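Side-chain contacts in twitching motility pilus retraction protein (Geobacter sulfurreducens PCA, PDB 5ZFQ), which probably hydrolyses ATP as a six-subunit ring motor to drive retraction of the type IV pilus during twitching motility: residues A[144-149]-A[170-175]; A[161-166]-A[188-193]; A[182-187]-A[209-214]. All coordinates share one frame; numbering follows the deposited sequence.

Interaction 1 of 3, residues A[144-149]-A[170-175]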
# COMPACT_ATOMS: atom_id res chain seq x y z
N LEU A 144 -16.33 -40.92 -5.46
CA LEU A 144 -15.62 -39.83 -4.80
C LEU A 144 -16.44 -39.25 -3.66
O LEU A 144 -15.89 -38.75 -2.68
CB LEU A 144 -15.25 -38.73 -5.79
CG LEU A 144 -14.07 -39.02 -6.72
CD1 LEU A 144 -13.93 -37.87 -7.66
CD2 LEU A 144 -12.82 -39.20 -5.92
N ALA A 145 -17.77 -39.34 -3.78
CA ALA A 145 -18.70 -38.82 -2.79
C ALA A 145 -18.82 -39.75 -1.60
O ALA A 145 -19.53 -39.47 -0.62
CB ALA A 145 -20.07 -38.58 -3.42
N GLU A 146 -18.14 -40.89 -1.70
CA GLU A 146 -18.14 -41.84 -0.61
C GLU A 146 -16.83 -41.74 0.16
O GLU A 146 -16.60 -42.52 1.08
CB GLU A 146 -18.36 -43.26 -1.12
CG GLU A 146 -19.80 -43.54 -1.48
CD GLU A 146 -19.97 -44.80 -2.32
OE1 GLU A 146 -18.96 -45.52 -2.51
OE2 GLU A 146 -21.11 -45.09 -2.77
N LYS A 147 -15.99 -40.78 -0.22
CA LYS A 147 -14.72 -40.59 0.47
C LYS A 147 -14.95 -40.06 1.87
O LYS A 147 -15.73 -39.13 2.07
CB LYS A 147 -13.82 -39.62 -0.29
CG LYS A 147 -13.30 -40.13 -1.60
CD LYS A 147 -12.26 -41.21 -1.39
CE LYS A 147 -11.60 -41.59 -2.72
NZ LYS A 147 -10.85 -42.88 -2.58
N PRO A 148 -14.25 -40.65 2.86
CA PRO A 148 -14.37 -40.18 4.24
C PRO A 148 -13.56 -38.92 4.53
O PRO A 148 -14.06 -38.05 5.24
CB PRO A 148 -13.87 -41.36 5.06
CG PRO A 148 -13.00 -42.13 4.15
CD PRO A 148 -13.48 -41.90 2.76
N ARG A 149 -12.36 -38.81 3.98
CA ARG A 149 -11.46 -37.68 4.29
C ARG A 149 -10.89 -37.02 3.06
O ARG A 149 -11.09 -37.48 1.95
CB ARG A 149 -10.27 -38.15 5.13
CG ARG A 149 -10.62 -38.56 6.50
CD ARG A 149 -9.51 -39.41 7.07
NE ARG A 149 -9.61 -40.79 6.62
CZ ARG A 149 -10.57 -41.62 7.01
NH1 ARG A 149 -11.54 -41.19 7.82
NH2 ARG A 149 -10.57 -42.88 6.57
N ILE A 170 -23.21 -33.45 -2.07
CA ILE A 170 -23.61 -33.16 -0.71
C ILE A 170 -24.91 -33.87 -0.36
O ILE A 170 -25.04 -34.40 0.76
CB ILE A 170 -23.75 -31.64 -0.49
CG1 ILE A 170 -22.34 -31.02 -0.43
CG2 ILE A 170 -24.48 -31.34 0.80
CD1 ILE A 170 -22.29 -29.57 -0.81
N ASP A 171 -25.84 -33.91 -1.31
CA ASP A 171 -27.10 -34.62 -1.11
C ASP A 171 -26.84 -36.08 -0.76
O ASP A 171 -27.48 -36.64 0.14
CB ASP A 171 -27.97 -34.54 -2.36
CG ASP A 171 -29.33 -35.19 -2.17
OD1 ASP A 171 -29.99 -34.97 -1.12
OD2 ASP A 171 -29.74 -35.94 -3.08
N LYS A 172 -25.92 -36.70 -1.49
CA LYS A 172 -25.59 -38.10 -1.27
C LYS A 172 -24.97 -38.29 0.12
O LYS A 172 -25.27 -39.27 0.81
CB LYS A 172 -24.63 -38.60 -2.35
CG LYS A 172 -24.21 -40.05 -2.13
CD LYS A 172 -23.12 -40.49 -3.11
CE LYS A 172 -22.76 -41.97 -2.93
NZ LYS A 172 -23.90 -42.91 -3.24
N ILE A 173 -24.12 -37.34 0.52
CA ILE A 173 -23.47 -37.39 1.81
C ILE A 173 -24.49 -37.26 2.92
O ILE A 173 -24.49 -38.03 3.88
CB ILE A 173 -22.42 -36.28 1.93
CG1 ILE A 173 -21.25 -36.56 1.00
CG2 ILE A 173 -21.94 -36.12 3.38
CD1 ILE A 173 -20.27 -35.41 0.91
N ASN A 174 -25.34 -36.25 2.78
CA ASN A 174 -26.43 -35.97 3.70
C ASN A 174 -27.39 -37.15 3.87
O ASN A 174 -28.02 -37.31 4.93
CB ASN A 174 -27.18 -34.74 3.18
CG ASN A 174 -28.29 -34.26 4.10
OD1 ASN A 174 -28.31 -34.56 5.29
ND2 ASN A 174 -29.23 -33.52 3.54
N THR A 175 -27.51 -37.96 2.81
CA THR A 175 -28.37 -39.13 2.80
C THR A 175 -27.71 -40.31 3.52
O THR A 175 -28.37 -41.07 4.24
CB THR A 175 -28.75 -39.56 1.35
OG1 THR A 175 -29.48 -38.51 0.68
CG2 THR A 175 -29.62 -40.82 1.36

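Interaction 2 of 3, residues A[161-166]-A[188-193]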
# COMPACT_ATOMS: atom_id res chain seq x y z
N GLY A 161 -21.71 -25.84 -14.23
CA GLY A 161 -22.34 -26.88 -13.44
C GLY A 161 -21.57 -27.36 -12.22
O GLY A 161 -21.76 -28.50 -11.77
N LYS A 162 -20.71 -26.52 -11.66
CA LYS A 162 -20.03 -26.89 -10.42
C LYS A 162 -21.05 -27.05 -9.30
O LYS A 162 -21.03 -28.03 -8.55
CB LYS A 162 -18.97 -25.86 -10.05
CG LYS A 162 -17.77 -25.89 -10.99
CD LYS A 162 -16.72 -24.87 -10.62
CE LYS A 162 -17.28 -23.46 -10.69
NZ LYS A 162 -16.18 -22.47 -10.50
N SER A 163 -21.96 -26.08 -9.21
CA SER A 163 -23.01 -26.09 -8.20
C SER A 163 -23.90 -27.35 -8.21
O SER A 163 -24.20 -27.89 -7.15
CB SER A 163 -23.86 -24.83 -8.36
OG SER A 163 -24.45 -24.79 -9.66
N THR A 164 -24.32 -27.82 -9.39
CA THR A 164 -25.17 -29.02 -9.45
C THR A 164 -24.37 -30.28 -9.15
O THR A 164 -24.93 -31.26 -8.66
CB THR A 164 -25.90 -29.22 -10.83
OG1 THR A 164 -24.95 -29.26 -11.90
CG2 THR A 164 -26.87 -28.12 -11.09
N THR A 165 -23.08 -30.26 -9.46
CA THR A 165 -22.22 -31.40 -9.16
C THR A 165 -21.98 -31.48 -7.66
O THR A 165 -22.14 -32.54 -7.05
CB THR A 165 -20.89 -31.32 -9.92
OG1 THR A 165 -21.11 -31.63 -11.30
CG2 THR A 165 -19.89 -32.31 -9.35
N LEU A 166 -21.64 -30.34 -7.07
CA LEU A 166 -21.49 -30.23 -5.63
C LEU A 166 -22.78 -30.51 -4.86
O LEU A 166 -22.77 -31.21 -3.84
CB LEU A 166 -20.97 -28.83 -5.28
CG LEU A 166 -19.50 -28.79 -5.69
CD1 LEU A 166 -19.01 -27.36 -5.82
CD2 LEU A 166 -18.71 -29.58 -4.66
N ILE A 188 -25.72 -19.27 -2.20
CA ILE A 188 -26.24 -20.62 -2.09
C ILE A 188 -27.07 -20.85 -3.33
O ILE A 188 -27.96 -20.06 -3.63
CB ILE A 188 -27.11 -20.83 -0.83
CG1 ILE A 188 -26.22 -20.81 0.42
CG2 ILE A 188 -27.90 -22.15 -0.94
CD1 ILE A 188 -26.98 -20.75 1.72
N GLU A 189 -26.75 -21.92 -4.06
CA GLU A 189 -27.48 -22.28 -5.27
C GLU A 189 -28.55 -23.34 -4.97
O GLU A 189 -29.70 -23.20 -5.38
CB GLU A 189 -26.50 -22.78 -6.35
CG GLU A 189 -25.50 -21.73 -6.93
CD GLU A 189 -26.14 -20.71 -7.88
OE1 GLU A 189 -27.24 -20.99 -8.42
OE2 GLU A 189 -25.53 -19.64 -8.11
N TYR A 190 -28.20 -24.38 -4.22
CA TYR A 190 -29.16 -25.44 -3.91
C TYR A 190 -29.28 -25.63 -2.41
O TYR A 190 -28.27 -25.68 -1.71
CB TYR A 190 -28.75 -26.74 -4.62
CG TYR A 190 -28.78 -26.60 -6.14
CD1 TYR A 190 -29.99 -26.77 -6.84
CD2 TYR A 190 -27.64 -26.26 -6.87
CE1 TYR A 190 -30.05 -26.61 -8.21
CE2 TYR A 190 -27.70 -26.10 -8.26
CZ TYR A 190 -28.91 -26.28 -8.91
OH TYR A 190 -29.02 -26.12 -10.27
N LEU A 191 -30.51 -25.72 -1.91
CA LEU A 191 -30.71 -25.87 -0.47
C LEU A 191 -30.79 -27.34 -0.04
O LEU A 191 -31.19 -28.21 -0.81
CB LEU A 191 -31.97 -25.12 -0.02
CG LEU A 191 -31.89 -23.60 -0.16
CD1 LEU A 191 -33.26 -22.94 -0.14
CD2 LEU A 191 -31.01 -23.02 0.92
N HIS A 192 -30.38 -27.61 1.20
CA HIS A 192 -30.41 -28.98 1.70
C HIS A 192 -31.17 -29.08 3.01
O HIS A 192 -30.81 -28.44 4.00
CB HIS A 192 -28.98 -29.53 1.87
CG HIS A 192 -28.20 -29.61 0.59
ND1 HIS A 192 -28.29 -30.68 -0.27
CD2 HIS A 192 -27.28 -28.77 0.05
CE1 HIS A 192 -27.49 -30.48 -1.30
NE2 HIS A 192 -26.86 -29.33 -1.13
N PRO A 193 -32.23 -29.90 3.03
CA PRO A 193 -32.94 -30.23 4.26
C PRO A 193 -32.07 -31.16 5.09
O PRO A 193 -31.16 -31.77 4.53
CB PRO A 193 -34.18 -30.96 3.75
CG PRO A 193 -33.68 -31.68 2.52
CD PRO A 193 -32.65 -30.76 1.90

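Interaction 3 of 3, residues A[182-187]-A[209-214]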
# COMPACT_ATOMS: atom_id res chain seq x y z
N VAL A 182 -21.15 -28.24 6.86
CA VAL A 182 -21.15 -26.77 6.76
C VAL A 182 -20.71 -26.33 5.37
O VAL A 182 -19.63 -26.71 4.90
CB VAL A 182 -20.20 -26.11 7.79
CG1 VAL A 182 -20.19 -24.59 7.61
CG2 VAL A 182 -20.58 -26.53 9.21
N THR A 183 -21.54 -25.54 4.70
CA THR A 183 -21.17 -24.97 3.40
C THR A 183 -20.98 -23.47 3.53
O THR A 183 -21.60 -22.82 4.35
CB THR A 183 -22.26 -25.24 2.33
OG1 THR A 183 -23.41 -24.44 2.63
CG2 THR A 183 -22.68 -26.72 2.31
N ILE A 184 -20.12 -22.91 2.68
CA ILE A 184 -19.93 -21.47 2.64
C ILE A 184 -20.02 -21.10 1.16
O ILE A 184 -19.17 -21.47 0.35
CB ILE A 184 -18.57 -21.07 3.29
CG1 ILE A 184 -18.55 -21.45 4.78
CG2 ILE A 184 -18.29 -19.58 3.15
CD1 ILE A 184 -17.12 -21.62 5.35
N GLU A 185 -21.10 -20.42 0.80
CA GLU A 185 -21.50 -20.30 -0.61
C GLU A 185 -21.69 -18.85 -1.06
O GLU A 185 -22.01 -17.98 -0.26
CB GLU A 185 -22.79 -21.09 -0.86
CG GLU A 185 -22.67 -22.60 -0.59
CD GLU A 185 -23.94 -23.40 -0.91
OE1 GLU A 185 -24.39 -23.40 -2.09
OE2 GLU A 185 -24.47 -24.06 0.02
N ASP A 186 -21.49 -18.61 -2.35
CA ASP A 186 -21.59 -17.25 -2.87
C ASP A 186 -22.16 -17.22 -4.29
O ASP A 186 -21.41 -17.01 -5.25
CB ASP A 186 -20.22 -16.58 -2.84
CG ASP A 186 -20.29 -15.08 -3.18
OD1 ASP A 186 -21.30 -14.41 -2.81
OD2 ASP A 186 -19.32 -14.59 -3.82
N PRO A 187 -23.50 -17.37 -4.42
CA PRO A 187 -24.42 -17.52 -3.29
C PRO A 187 -24.74 -19.00 -3.05
O PRO A 187 -24.08 -19.87 -3.63
CB PRO A 187 -25.65 -16.76 -3.77
CG PRO A 187 -25.62 -16.92 -5.27
CD PRO A 187 -24.25 -17.39 -5.69
N LYS A 209 -20.10 -12.25 6.26
CA LYS A 209 -19.66 -11.10 5.45
C LYS A 209 -18.66 -11.48 4.37
O LYS A 209 -18.47 -10.73 3.41
CB LYS A 209 -19.05 -10.01 6.33
CG LYS A 209 -20.08 -9.22 7.14
CD LYS A 209 -19.38 -8.20 8.04
CE LYS A 209 -20.36 -7.47 8.93
NZ LYS A 209 -19.63 -6.66 9.94
N SER A 210 -18.03 -12.64 4.52
CA SER A 210 -16.95 -13.02 3.62
C SER A 210 -16.54 -14.46 3.85
O SER A 210 -16.80 -15.03 4.92
CB SER A 210 -15.73 -12.11 3.82
OG SER A 210 -15.18 -12.23 5.12
N PHE A 211 -15.88 -15.03 2.85
CA PHE A 211 -15.22 -16.31 3.04
C PHE A 211 -14.21 -16.24 4.18
O PHE A 211 -14.05 -17.20 4.93
CB PHE A 211 -14.51 -16.74 1.76
CG PHE A 211 -15.42 -17.24 0.71
CD1 PHE A 211 -15.93 -18.54 0.78
CD2 PHE A 211 -15.78 -16.42 -0.37
CE1 PHE A 211 -16.79 -19.02 -0.20
CE2 PHE A 211 -16.63 -16.89 -1.36
CZ PHE A 211 -17.14 -18.19 -1.28
N LYS A 212 -13.54 -15.10 4.31
CA LYS A 212 -12.51 -14.92 5.33
C LYS A 212 -13.12 -15.01 6.73
O LYS A 212 -12.58 -15.71 7.60
CB LYS A 212 -11.79 -13.58 5.13
CG LYS A 212 -10.78 -13.21 6.21
CD LYS A 212 -10.83 -11.70 6.55
CE LYS A 212 -10.61 -11.42 8.04
NZ LYS A 212 -11.79 -11.85 8.88
N ASN A 213 -14.23 -14.31 6.95
CA ASN A 213 -14.95 -14.39 8.22
C ASN A 213 -15.44 -15.81 8.51
O ASN A 213 -15.21 -16.35 9.58
CB ASN A 213 -16.14 -13.41 8.24
CG ASN A 213 -15.77 -12.00 8.69
OD1 ASN A 213 -14.59 -11.64 8.77
ND2 ASN A 213 -16.79 -11.18 8.97
N ALA A 214 -16.11 -16.41 7.53
CA ALA A 214 -16.73 -17.70 7.75
C ALA A 214 -15.69 -18.81 7.99
O ALA A 214 -15.97 -19.80 8.68
CB ALA A 214 -17.63 -18.05 6.59

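Interaction 1 of 3, residues A[144-149]-A[170-175]
Lys172 meets Ala145 and Glu146 because its CG lies anti to the backbone N (chi1 178°) and the chain stays extended until it folds at chi4 (63°), which leaves CE and NZ about equally near Glu146 OE2; Glu146 CG takes the position anti to its own carbonyl carbon (chi1 -76°). The contact belongs to the P-loop ATPase core: a type I beta turn from Leu144 to Lys147, in the link leading into strand 150-155, rests against the later part of helix 162-176. The touching atoms are mostly aliphatic. Ala145 CB, directed at the helix, abuts Lys172 CD at 3.6 Å, while Glu146 CG lies 3.7 Å from Lys172 CE. The two long side chains run across one another at a slant. At their ends a salt bridge joins Glu146 OE2 to Lys172 NZ at 3.6 Å, with Glu146 exposed. Lys172 NZ has a stronger partner in Glu176, one helical turn further on, and the ammonium is thus shared between two carboxylates. Lys147 N closes the turn on Leu144 O at 3.2 Å. Arg177 adds a further tie, hydrogen-bonding Lys147 O and, weakly, Ala145 O. On the buried side Ile173, which also packs on Ile181 and Leu249, brings its CG1 methylene to 3.7 Å from Ala145 O.

Interaction 2 of 3, residues A[161-166]-A[188-193]
Van der Waals packing of Ser163 and Thr164 against Glu189 and Tyr190 makes this a surface contact without a hydrogen bond across it, set between the first turn of helix 162-176 and the loop that follows strand 180-185. The two backbones come nearest at Ser163 and Glu189, whose CA atoms are 6.6 Å apart, and both of these side chains leave their backbones in the direction of the other segment. Ser163 CB lies 3.8 Å from Glu189 CG, against the aliphatic part of the acid. Beyond CG the chain of Glu189 bends, and its carboxylate forms a long, weak ion pair with Arg123. Ser163 OG sits at the edge of the Tyr190 ring, in its plane, 3.8 Å from CE2. The next ring atom along this edge, Tyr190 CD2, is 3.8 Å from the backbone Ser163 O. Gly161, Lys162 and Ser163 fit the Walker A pattern of a P-loop, in which Gly161 takes the N-cap position and Lys162 NZ hydrogen-bonds Gly156 O; the facing loop carries the end of a stretch resembling the Asp box of PilT-type secretion ATPases. Thr164 places its two branches differently: with OG1 between the backbone N and the carbonyl carbon (chi1 56°), the hydroxyl makes a weak bond to Gly161 O at 3.3 Å, whereas CG2 turns to the tyrosine and lies obliquely to its ring, 3.5 Å from Tyr190 CZ. Pro126, from another loop, packs on Tyr190; further along the 188-193 segment, His192 O accepts a hydrogen bond from Arg115 of a neighbouring subunit.

Interaction 3 of 3, residues A[182-187]-A[209-214]
Glu185 OE2, on a side chain leaving strand 180-185 away from the face where Ile184 meets Phe211, is gripped by two donors: Thr183 OG1 at 2.8 Å, which uses the anti lone pair of OE2, and Gln201 NE2 of the neighbouring strand. The alternation of directions along the strand thus leaves the polar pair on one face and gives the other to helix 211-216. That helix lies on a beta-alpha-beta connection of the RecA-like ATPase core: the chain leaves strand 198-203, passes over strand 180-185 and enters strand 225-230, all three strands being parallel. Ile184 and Phe211 carry most of the packing. The CG2 branch of Ile184, anti to the backbone N, lies 3.5 Å from Phe211 CD1, and the two side chains run past each other in opposing directions. Phe211 starts off askew from the strand, but with CG anti to its carbonyl carbon (chi1 -75°) its ring reaches back to it. There the ring edge meets backbone oxygen, Ile184 O lying near the ring plane 3.5 Å from Phe211 CE1. Further round the ring, Asp186 CB approaches obliquely, 3.8 Å from Phe211 CZ. Arg232 also packs on Phe211, and Asp186 forms long, weak ion pairs with Arg232 and with Arg220 of a third subunit. The helix start is fixed by Ser210 at the N-cap, whose OG accepts from Asn213 N at 2.9 Å in a nearly straight hydrogen bond (N-H...O 166°). One turn into the helix, Ala214 points at the strand, and its CB closes on Ile184 CD1 at 3.8 Å.

All three contacts lie in the ATPase core, around the mixed, mainly parallel sheet. Interaction 1 and interaction 2 use opposite ends of helix 162-176, their centres about 14 Å apart, and touch directly: Asn174 ND2 lies 2.8 Å from Pro193 O, a probable hydrogen bond. Interaction 3 takes up strand 180-185, the next element of the chain, and its first segment runs straight into the 188-193 loop of interaction 2, again with about 14 Å between centres. Along the chain interaction 1 closes before interaction 3 opens, about 20 Å away, while the segments of interaction 2 alternate with both. All three have residues near a neighbouring subunit, consistent with a nucleotide-binding region close to the subunit interface.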